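Local coordinates for protein 2-oxoglutarate dehydrogenase E3 component (Thermus thermophilus, PDB 2YQU) that probably catalyses the NAD(+)-dependent reoxidation of protein-bound dihydrolipoyl groups to lipoyl groups, using one FAD per subunit, at residues K421-A433 with E439-R451. Residues are numbered along the deposited sequence; the frame is centred on the assembly and turned at random.
Sequences KASAEDLGRAPHA and EILKEAALAAWER
Glu-425 lies along one face of the Trp-449 indole: its CB sits 3.5 Å from the centroid of the five-membered ring, CG is centred over the ring system, and the carboxylate stacks beyond it with its plane 22° from that of the ring. The angle at Trp-449 NE1 is too poor for a hydrogen bond to Glu-425 OE2. The other oxygen, Glu-425 OE1, turns its anti lone pair to Arg-429 NE at 3.0 Å in a salt bridge, while Arg-429 NH2 reaches Glu-322 of the second subunit. Were Trp-449 replaced by an alanine, the aliphatic part of Glu-425 would probably lose its cover and its carboxylate be freer to swing away from Arg-429.

Helices 424-429 and 439-449 form a helical hairpin of the dimerisation domain, their axes 7.4 Å apart and directed at 144° to each other. Gly-428 permits the closeness, since a beta carbon there would come within 2.7 Å of Leu-446 CD2. Glu-439 OE1 is hydrogen-bonded to ND1 of His-434, the predicted proton acceptor, and OE2 to Ser-436 N, consistent with the His-Glu pair of this disulfide oxidoreductase family.

Lys-442 can be traced outward. Its CB lies over one face of the His-432 ring, toward the rim, in a CH-pi contact 3.7 Å from the centroid. CG stands opposite the backbone N (chi1 -179°), and the extended chain runs on past the ring's rim, CG lying 3.3 Å from His-432 ND1. CD continues beside that nitrogen, CE passes 3.4 Å from Gly-428 O, and NZ donates to a water that also accepts from His-432 N. His-432 NE2 is bonded to Glu-413 of helix 407-419.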
loop_
_atom_site.group_PDB
_atom_site.type_symbol
_atom_site.label_atom_id
_atom_site.label_comp_id
_atom_site.label_asym_id
_atom_site.label_seq_id
_atom_site.Cartn_x
_atom_site.Cartn_y
_atom_site.Cartn_z
ATOM N N LYS A 421 15.483 -5.144 -11.230
ATOM C CA LYS A 421 16.910 -4.807 -11.134
ATOM C C LYS A 421 17.111 -3.296 -11.234
ATOM O O LYS A 421 18.064 -2.808 -11.853
ATOM C CB LYS A 421 17.726 -5.558 -12.197
ATOM C CG LYS A 421 17.497 -7.073 -12.161
ATOM C CD LYS A 421 18.530 -7.839 -12.981
ATOM C CE LYS A 421 18.590 -9.313 -12.584
ATOM N NZ LYS A 421 17.307 -10.026 -12.812
ATOM N N ALA A 422 16.205 -2.579 -10.579
ATOM C CA ALA A 422 16.131 -1.121 -10.649
ATOM C C ALA A 422 17.288 -0.483 -9.932
ATOM O O ALA A 422 17.818 -1.037 -8.973
ATOM C CB ALA A 422 14.837 -0.632 -10.019
ATOM N N SER A 423 17.636 0.714 -10.387
ATOM C CA SER A 423 18.525 1.589 -9.657
ATOM C C SER A 423 17.706 2.429 -8.678
ATOM O O SER A 423 16.490 2.588 -8.847
ATOM C CB SER A 423 19.277 2.502 -10.620
ATOM O OG SER A 423 18.395 3.380 -11.290
ATOM N N ALA A 424 18.376 2.961 -7.661
ATOM C CA ALA A 424 17.747 3.847 -6.681
ATOM C C ALA A 424 17.224 5.103 -7.380
ATOM O O ALA A 424 16.134 5.580 -7.072
ATOM C CB ALA A 424 18.740 4.225 -5.583
ATOM N N GLU A 425 18.012 5.616 -8.330
ATOM C CA GLU A 425 17.616 6.746 -9.165
ATOM C C GLU A 425 16.296 6.488 -9.888
ATOM O O GLU A 425 15.430 7.341 -9.895
ATOM C CB GLU A 425 18.695 7.092 -10.202
ATOM C CG GLU A 425 18.391 8.364 -10.996
ATOM C CD GLU A 425 19.354 8.606 -12.148
ATOM O OE1 GLU A 425 18.953 9.268 -13.127
ATOM O OE2 GLU A 425 20.503 8.130 -12.099
ATOM N N ASP A 426 16.138 5.317 -10.494
ATOM C CA ASP A 426 14.921 5.040 -11.255
ATOM C C ASP A 426 13.699 4.911 -10.358
ATOM O O ASP A 426 12.624 5.371 -10.728
ATOM C CB ASP A 426 15.086 3.816 -12.150
ATOM C CG ASP A 426 15.910 4.121 -13.396
ATOM O OD1 ASP A 426 16.546 3.195 -13.911
ATOM O OD2 ASP A 426 15.998 5.259 -13.923
ATOM N N LEU A 427 13.859 4.298 -9.186
ATOM C CA LEU A 427 12.764 4.237 -8.218
ATOM C C LEU A 427 12.400 5.646 -7.756
ATOM O O LEU A 427 11.230 5.987 -7.652
ATOM C CB LEU A 427 13.139 3.351 -7.029
ATOM C CG LEU A 427 12.097 3.173 -5.924
ATOM C CD1 LEU A 427 10.771 2.680 -6.488
ATOM C CD2 LEU A 427 12.632 2.215 -4.888
ATOM N N GLY A 428 13.407 6.477 -7.515
ATOM C CA GLY A 428 13.179 7.794 -6.950
ATOM C C GLY A 428 12.623 8.791 -7.941
ATOM O O GLY A 428 11.966 9.763 -7.551
ATOM N N ARG A 429 12.892 8.552 -9.228
ATOM C CA ARG A 429 12.420 9.415 -10.310
ATOM C C ARG A 429 11.012 9.039 -10.769
ATOM O O ARG A 429 10.331 9.838 -11.384
ATOM C CB ARG A 429 13.347 9.314 -11.522
ATOM C CG ARG A 429 14.597 10.140 -11.457
ATOM C CD ARG A 429 15.432 10.008 -12.733
ATOM N NE ARG A 429 16.498 10.998 -12.828
ATOM C CZ ARG A 429 16.323 12.271 -13.168
ATOM N NH1 ARG A 429 17.382 13.078 -13.227
ATOM N NH2 ARG A 429 15.111 12.750 -13.434
ATOM N N ALA A 430 10.584 7.810 -10.492
ATOM C CA ALA A 430 9.263 7.352 -10.906
ATOM C C ALA A 430 8.182 8.179 -10.208
ATOM O O ALA A 430 8.369 8.593 -9.059
ATOM C CB ALA A 430 9.087 5.885 -10.588
ATOM N N PRO A 431 7.076 8.458 -10.894
ATOM C CA PRO A 431 5.992 9.223 -10.270
ATOM C C PRO A 431 5.413 8.494 -9.077
ATOM O O PRO A 431 5.271 7.274 -9.092
ATOM C CB PRO A 431 4.947 9.348 -11.381
ATOM C CG PRO A 431 5.689 9.090 -12.648
ATOM C CD PRO A 431 6.772 8.127 -12.298
ATOM N N HIS A 432 5.100 9.246 -8.036
ATOM C CA HIS A 432 4.392 8.700 -6.893
ATOM C C HIS A 432 3.281 9.644 -6.515
ATOM O O HIS A 432 3.504 10.850 -6.419
ATOM C CB HIS A 432 5.338 8.505 -5.723
ATOM C CG HIS A 432 6.325 7.397 -5.930
ATOM N ND1 HIS A 432 7.542 7.589 -6.548
ATOM C CD2 HIS A 432 6.247 6.075 -5.652
ATOM C CE1 HIS A 432 8.192 6.439 -6.597
ATOM N NE2 HIS A 432 7.428 5.504 -6.058
ATOM N N ALA A 433 2.089 9.083 -6.320
ATOM C CA ALA A 433 0.904 9.829 -5.917
ATOM C C ALA A 433 1.159 10.649 -4.658
ATOM O O ALA A 433 1.777 10.164 -3.701
ATOM C CB ALA A 433 -0.258 8.860 -5.680
ATOM N N GLU A 439 5.408 7.832 -1.261
ATOM C CA GLU A 439 6.383 8.903 -1.361
ATOM C C GLU A 439 7.541 8.756 -0.354
ATOM O O GLU A 439 8.605 9.321 -0.567
ATOM C CB GLU A 439 5.714 10.255 -1.162
ATOM C CG GLU A 439 4.685 10.614 -2.221
ATOM C CD GLU A 439 3.986 11.910 -1.883
ATOM O OE1 GLU A 439 4.300 12.922 -2.536
ATOM O OE2 GLU A 439 3.159 11.917 -0.942
ATOM N N ILE A 440 7.324 8.034 0.746
ATOM C CA ILE A 440 8.405 7.744 1.696
ATOM C C ILE A 440 9.468 6.870 1.019
ATOM O O ILE A 440 10.666 7.091 1.180
ATOM C CB ILE A 440 7.859 7.068 2.971
ATOM C CG1 ILE A 440 6.850 7.990 3.670
ATOM C CG2 ILE A 440 9.006 6.666 3.926
ATOM C CD1 ILE A 440 6.035 7.298 4.729
ATOM N N LEU A 441 9.015 5.862 0.279
ATOM C CA LEU A 441 9.916 5.021 -0.493
ATOM C C LEU A 441 10.636 5.822 -1.574
ATOM O O LEU A 441 11.845 5.665 -1.756
ATOM C CB LEU A 441 9.151 3.860 -1.126
ATOM C CG LEU A 441 9.965 2.937 -2.041
ATOM C CD1 LEU A 441 11.099 2.263 -1.266
ATOM C CD2 LEU A 441 9.046 1.916 -2.650
ATOM N N LYS A 442 9.892 6.680 -2.274
ATOM C CA LYS A 442 10.449 7.535 -3.321
ATOM C C LYS A 442 11.616 8.358 -2.784
ATOM O O LYS A 442 12.692 8.364 -3.377
ATOM C CB LYS A 442 9.382 8.480 -3.870
ATOM C CG LYS A 442 9.856 9.395 -4.993
ATOM C CD LYS A 442 8.857 10.515 -5.221
ATOM C CE LYS A 442 9.338 11.487 -6.271
ATOM N NZ LYS A 442 8.642 12.795 -6.154
ATOM N N GLU A 443 11.395 9.043 -1.661
ATOM C CA GLU A 443 12.404 9.930 -1.093
ATOM C C GLU A 443 13.579 9.139 -0.528
ATOM O O GLU A 443 14.720 9.564 -0.654
ATOM C CB GLU A 443 11.799 10.858 -0.025
ATOM C CG GLU A 443 10.750 11.843 -0.532
ATOM C CD GLU A 443 11.319 13.063 -1.245
ATOM O OE1 GLU A 443 12.510 13.376 -1.071
ATOM O OE2 GLU A 443 10.569 13.714 -2.002
ATOM N N ALA A 444 13.306 7.973 0.070
ATOM C CA ALA A 444 14.374 7.096 0.552
ATOM C C ALA A 444 15.272 6.682 -0.614
ATOM O O ALA A 444 16.494 6.658 -0.484
ATOM C CB ALA A 444 13.800 5.860 1.235
ATOM N N ALA A 445 14.655 6.380 -1.755
ATOM C CA ALA A 445 15.379 5.940 -2.939
ATOM C C ALA A 445 16.238 7.067 -3.489
ATOM O O ALA A 445 17.383 6.838 -3.833
ATOM C CB ALA A 445 14.434 5.440 -3.997
ATOM N N LEU A 446 15.669 8.269 -3.579
ATOM C CA LEU A 446 16.415 9.455 -4.002
ATOM C C LEU A 446 17.606 9.725 -3.098
ATOM O O LEU A 446 18.671 10.100 -3.572
ATOM C CB LEU A 446 15.526 10.701 -3.994
ATOM C CG LEU A 446 14.502 10.832 -5.123
ATOM C CD1 LEU A 446 13.630 12.041 -4.880
ATOM C CD2 LEU A 446 15.176 10.922 -6.488
ATOM N N ALA A 447 17.395 9.575 -1.793
ATOM C CA ALA A 447 18.444 9.772 -0.797
ATOM C C ALA A 447 19.588 8.777 -0.956
ATOM O O ALA A 447 20.737 9.105 -0.690
ATOM C CB ALA A 447 17.857 9.689 0.623
ATOM N N ALA A 448 19.271 7.553 -1.370
ATOM C CA ALA A 448 20.290 6.537 -1.608
ATOM C C ALA A 448 21.051 6.871 -2.888
ATOM O O ALA A 448 22.270 6.734 -2.945
ATOM C CB ALA A 448 19.646 5.141 -1.709
ATOM N N TRP A 449 20.322 7.332 -3.900
ATOM C CA TRP A 449 20.908 7.680 -5.191
ATOM C C TRP A 449 21.877 8.845 -5.030
ATOM O O TRP A 449 23.059 8.744 -5.354
ATOM C CB TRP A 449 19.806 8.067 -6.179
ATOM C CG TRP A 449 20.303 8.769 -7.407
ATOM C CD1 TRP A 449 21.376 8.419 -8.167
ATOM C CD2 TRP A 449 19.741 9.937 -8.026
ATOM N NE1 TRP A 449 21.518 9.288 -9.221
ATOM C CE2 TRP A 449 20.532 10.235 -9.158
ATOM C CE3 TRP A 449 18.650 10.765 -7.740
ATOM C CZ2 TRP A 449 20.265 11.320 -10.007
ATOM C CZ3 TRP A 449 18.385 11.856 -8.586
ATOM C CH2 TRP A 449 19.192 12.115 -9.703
ATOM N N GLU A 450 21.348 9.942 -4.516
ATOM C CA GLU A 450 22.104 11.177 -4.358
ATOM C C GLU A 450 21.564 11.907 -3.130
ATOM O O GLU A 450 22.122 11.812 -2.037
ATOM C CB GLU A 450 21.959 12.037 -5.611
ATOM C CG GLU A 450 22.881 11.674 -6.762
ATOM C CD GLU A 450 22.809 12.668 -7.917
ATOM O OE1 GLU A 450 21.801 13.401 -8.041
ATOM O OE2 GLU A 450 23.770 12.716 -8.716
ATOM N N ARG A 451 20.466 12.622 -3.314
ATOM C CA ARG A 451 19.821 13.343 -2.226
ATOM C C ARG A 451 18.327 13.468 -2.497
ATOM O O ARG A 451 17.913 13.613 -3.651
ATOM C CB ARG A 451 20.432 14.741 -2.069
ATOM C CG ARG A 451 20.415 15.559 -3.341
ATOM C CD ARG A 451 21.068 16.933 -3.215
ATOM N NE ARG A 451 22.521 16.825 -3.123
ATOM C CZ ARG A 451 23.219 16.793 -1.987
ATOM N NH1 ARG A 451 22.615 16.864 -0.805
ATOM N NH2 ARG A 451 24.543 16.686 -2.036
HETATM O O HOH W 1 5.095 12.573 -5.060
HETATM O O HOH W 2 6.554 11.967 -7.731
#